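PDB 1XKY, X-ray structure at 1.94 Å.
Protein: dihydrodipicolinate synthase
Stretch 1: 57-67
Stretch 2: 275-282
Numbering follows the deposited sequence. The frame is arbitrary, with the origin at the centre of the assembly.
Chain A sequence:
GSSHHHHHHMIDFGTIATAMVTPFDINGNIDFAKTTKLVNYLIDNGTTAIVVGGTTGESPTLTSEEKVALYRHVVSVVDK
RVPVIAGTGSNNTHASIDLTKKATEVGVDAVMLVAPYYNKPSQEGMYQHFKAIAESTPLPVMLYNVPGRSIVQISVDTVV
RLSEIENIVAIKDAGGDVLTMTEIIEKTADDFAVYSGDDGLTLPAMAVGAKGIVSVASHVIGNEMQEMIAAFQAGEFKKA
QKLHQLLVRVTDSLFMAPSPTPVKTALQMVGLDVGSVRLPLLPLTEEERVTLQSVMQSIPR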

# COMPACT_ATOMS: atom_id res chain seq x y z
N GLY A 57 -14.54 -14.79 -17.25
CA GLY A 57 -14.69 -15.54 -18.50
C GLY A 57 -13.46 -15.54 -19.39
O GLY A 57 -13.52 -15.94 -20.56
N GLU A 58 -12.33 -15.10 -18.83
CA GLU A 58 -11.04 -15.13 -19.51
C GLU A 58 -10.99 -14.29 -20.78
O GLU A 58 -10.32 -14.64 -21.75
CB GLU A 58 -10.60 -16.58 -19.77
CG GLU A 58 -10.18 -17.29 -18.49
CD GLU A 58 -9.95 -18.78 -18.68
OE1 GLU A 58 -10.88 -19.56 -18.36
OE2 GLU A 58 -8.84 -19.15 -19.13
N SER A 59 -11.62 -13.12 -20.73
CA SER A 59 -11.57 -12.15 -21.84
C SER A 59 -10.16 -11.90 -22.41
O SER A 59 -10.02 -11.76 -23.62
CB SER A 59 -12.22 -10.81 -21.44
OG SER A 59 -11.46 -10.08 -20.48
N PRO A 60 -9.11 -11.84 -21.55
CA PRO A 60 -7.78 -11.55 -22.12
C PRO A 60 -7.27 -12.55 -23.16
O PRO A 60 -6.48 -12.17 -24.03
CB PRO A 60 -6.86 -11.55 -20.89
CG PRO A 60 -7.76 -11.32 -19.74
CD PRO A 60 -9.03 -12.01 -20.09
N THR A 61 -7.70 -13.81 -23.06
CA THR A 61 -7.22 -14.87 -23.95
C THR A 61 -8.24 -15.31 -25.02
O THR A 61 -7.94 -16.20 -25.82
CB THR A 61 -6.77 -16.11 -23.15
OG1 THR A 61 -7.80 -16.49 -22.23
CG2 THR A 61 -5.48 -15.78 -22.39
N LEU A 62 -9.41 -14.68 -25.06
CA LEU A 62 -10.37 -14.93 -26.13
C LEU A 62 -10.11 -13.96 -27.29
O LEU A 62 -9.82 -12.79 -27.07
CB LEU A 62 -11.81 -14.76 -25.65
CG LEU A 62 -12.33 -15.59 -24.47
CD1 LEU A 62 -13.71 -15.10 -24.08
CD2 LEU A 62 -12.35 -17.08 -24.76
N THR A 63 -10.21 -14.45 -28.51
CA THR A 63 -10.12 -13.57 -29.67
C THR A 63 -11.45 -12.85 -29.79
O THR A 63 -12.45 -13.28 -29.22
CB THR A 63 -9.88 -14.33 -30.98
OG1 THR A 63 -11.03 -15.12 -31.30
CG2 THR A 63 -8.65 -15.22 -30.88
N SER A 64 -11.46 -11.76 -30.55
CA SER A 64 -12.68 -11.00 -30.78
C SER A 64 -13.77 -11.89 -31.41
O SER A 64 -14.94 -11.79 -31.08
CB SER A 64 -12.39 -9.80 -31.67
OG SER A 64 -13.59 -9.12 -32.00
N GLU A 65 -13.34 -12.79 -32.29
CA GLU A 65 -14.24 -13.70 -32.99
C GLU A 65 -14.85 -14.71 -32.01
O GLU A 65 -16.03 -15.01 -32.08
CB GLU A 65 -13.50 -14.42 -34.12
CG GLU A 65 -13.14 -13.53 -35.32
CD GLU A 65 -12.02 -12.51 -35.05
OE1 GLU A 65 -11.11 -12.79 -34.22
OE2 GLU A 65 -12.05 -11.42 -35.67
N GLU A 66 -14.03 -15.23 -31.10
CA GLU A 66 -14.48 -16.11 -30.01
C GLU A 66 -15.49 -15.42 -29.09
O GLU A 66 -16.53 -16.01 -28.74
CB GLU A 66 -13.28 -16.61 -29.20
CG GLU A 66 -12.52 -17.72 -29.91
CD GLU A 66 -11.27 -18.17 -29.17
OE1 GLU A 66 -10.55 -17.32 -28.59
OE2 GLU A 66 -11.01 -19.39 -29.18
N LYS A 67 -15.19 -14.18 -28.72
CA LYS A 67 -16.08 -13.40 -27.87
C LYS A 67 -17.46 -13.29 -28.50
O LYS A 67 -18.45 -13.60 -27.85
CB LYS A 67 -15.49 -12.01 -27.60
CG LYS A 67 -14.27 -12.03 -26.70
CD LYS A 67 -13.66 -10.64 -26.56
CE LYS A 67 -12.45 -10.68 -25.67
NZ LYS A 67 -11.68 -9.42 -25.72
N GLY A 275 -13.88 -27.51 -18.09
CA GLY A 275 -12.52 -27.57 -18.63
C GLY A 275 -11.50 -26.76 -17.84
O GLY A 275 -11.74 -26.38 -16.69
N SER A 276 -10.38 -26.49 -18.50
CA SER A 276 -9.26 -25.81 -17.89
C SER A 276 -9.19 -24.33 -18.30
O SER A 276 -10.20 -23.74 -18.67
CB SER A 276 -7.97 -26.54 -18.24
OG SER A 276 -6.96 -26.20 -17.33
N VAL A 277 -7.98 -23.76 -18.24
CA VAL A 277 -7.74 -22.35 -18.50
C VAL A 277 -6.66 -22.17 -19.54
O VAL A 277 -5.90 -23.10 -19.84
CB VAL A 277 -7.33 -21.58 -17.21
CG1 VAL A 277 -8.52 -21.40 -16.28
CG2 VAL A 277 -6.14 -22.27 -16.50
N ARG A 278 -6.58 -20.97 -20.10
CA ARG A 278 -5.57 -20.66 -21.12
C ARG A 278 -4.42 -19.89 -20.52
O ARG A 278 -4.63 -19.02 -19.68
CB ARG A 278 -6.18 -19.86 -22.26
CG ARG A 278 -7.24 -20.61 -23.03
CD ARG A 278 -7.71 -19.81 -24.20
NE ARG A 278 -8.78 -20.48 -24.94
CZ ARG A 278 -9.42 -19.94 -25.96
NH1 ARG A 278 -9.13 -18.71 -26.36
NH2 ARG A 278 -10.38 -20.62 -26.59
N LEU A 279 -3.21 -20.21 -20.96
CA LEU A 279 -2.01 -19.48 -20.57
C LEU A 279 -2.17 -17.97 -20.79
O LEU A 279 -2.73 -17.56 -21.81
CB LEU A 279 -0.79 -20.02 -21.34
CG LEU A 279 -0.18 -21.34 -20.86
CD1 LEU A 279 0.75 -21.94 -21.91
CD2 LEU A 279 0.58 -21.14 -19.55
N PRO A 280 -1.67 -17.14 -19.86
CA PRO A 280 -0.74 -17.44 -18.75
C PRO A 280 -1.33 -18.07 -17.47
O PRO A 280 -0.60 -18.24 -16.49
CB PRO A 280 -0.13 -16.07 -18.42
CG PRO A 280 -1.20 -15.09 -18.75
CD PRO A 280 -2.03 -15.71 -19.89
N LEU A 281 -2.62 -18.41 -17.48
CA LEU A 281 -3.22 -19.11 -16.35
C LEU A 281 -2.93 -20.61 -16.48
O LEU A 281 -2.76 -21.11 -17.59
CB LEU A 281 -4.74 -18.87 -16.27
CG LEU A 281 -5.19 -17.40 -16.24
CD1 LEU A 281 -6.69 -17.30 -16.17
CD2 LEU A 281 -4.56 -16.65 -15.08
N LEU A 282 -2.87 -21.29 -15.34
CA LEU A 282 -2.56 -22.71 -15.28
C LEU A 282 -3.60 -23.48 -14.47
O LEU A 282 -4.27 -22.91 -13.62
CB LEU A 282 -1.19 -22.93 -14.64
CG LEU A 282 0.07 -22.47 -15.38
CD1 LEU A 282 1.30 -22.70 -14.51
CD2 LEU A 282 0.24 -23.18 -16.69
O HOH W 1 -6.86 -17.42 -19.56

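The two stretches lie more than two hundred residues apart in sequence, yet they meet in a small, largely polar contact that buries 353 Å² in all. Stretch 2 has no regular helix or strand; it runs extended to Leu-279, then bends; stretch 1 is a loop that turns into a helix at Ser-64. The backbones come nearest at Thr-61 and Arg-278, whose CA atoms are 6.7 Å apart, too far for a sheet-like pairing. Side chains therefore do most of the bridging.

Gly-275 makes no contact, but its phi of 75° is one that glycine adopts more readily than other residues. Ser-276 directs its CA-to-CB bond away from stretch 1 and contributes little. At Val-277 the carboxylate of Glu-58 arrives, with Glu-58 OE2 3.4 Å from Val-277 CA; the valine offers carbon surface beside the acid, while OE2 finds its donors in Arg-278 N and a water.

Arg-278 is the centre of the contact and has the largest area covered, 110 Å². Its backbone N donates to Glu-58 OE2 at 3.1 Å with a nearly straight angle of 167°. Glutamate suits this place because its side chain is long enough to reach across to a main-chain amide and its carboxylate has acceptor capacity to spare: the same OE2 accepts from a water at 2.7 Å. That water also donates to Arg-278 O at 2.7 Å and accepts from Thr-61 OG1 at 3.0 Å, so a single molecule ties both stretches together.

The arginine side chain, with chi1 in the m well and chi2 and chi3 both t, extends almost fully and carries its guanidinium to the start of the helix. There Arg-278 NH1 donates to Thr-61 O at 2.8 Å and to Glu-66 OE1 at 3.0 Å, while Arg-278 NH2 donates to Glu-66 OE2 at 2.9 Å. The two bonds to Glu-66 form a bidentate salt bridge, in which a planar cation and a planar anion match donor to acceptor. Thr-61 O and Glu-66 OE2 lie near the guanidinium plane, where its N-H groups point; Leu-62 CD2 instead covers one face, 3.9 Å from Arg-278 NH1, as suits a face with no hydrogens to donate.

Glu-66 is itself held in place by a reciprocal pair of bonds. Its N donates to Thr-63 OG1 at 3.0 Å, the capping bond at the N-cap, and Thr-63 N donates to Glu-66 OE1 at 2.9 Å. Thus OE1 serves both the cap and the arginine.

Leu-279 turns its CA-to-CB bond away, leaving its backbone to face stretch 1: Thr-61 CG2 rests 3.3 Å from Leu-279 O. A cis peptide bond, which proline tolerates better than other residues, precedes Pro-280, whose CD lies 4.3 Å from the same Thr-61 CG2. Leu-281 N bonds back to Arg-278 O at 3.0 Å, closing a turn, and its apolar side chain adds bulk beside the acid, with Leu-281 CD1 4.1 Å from Glu-58 OE2.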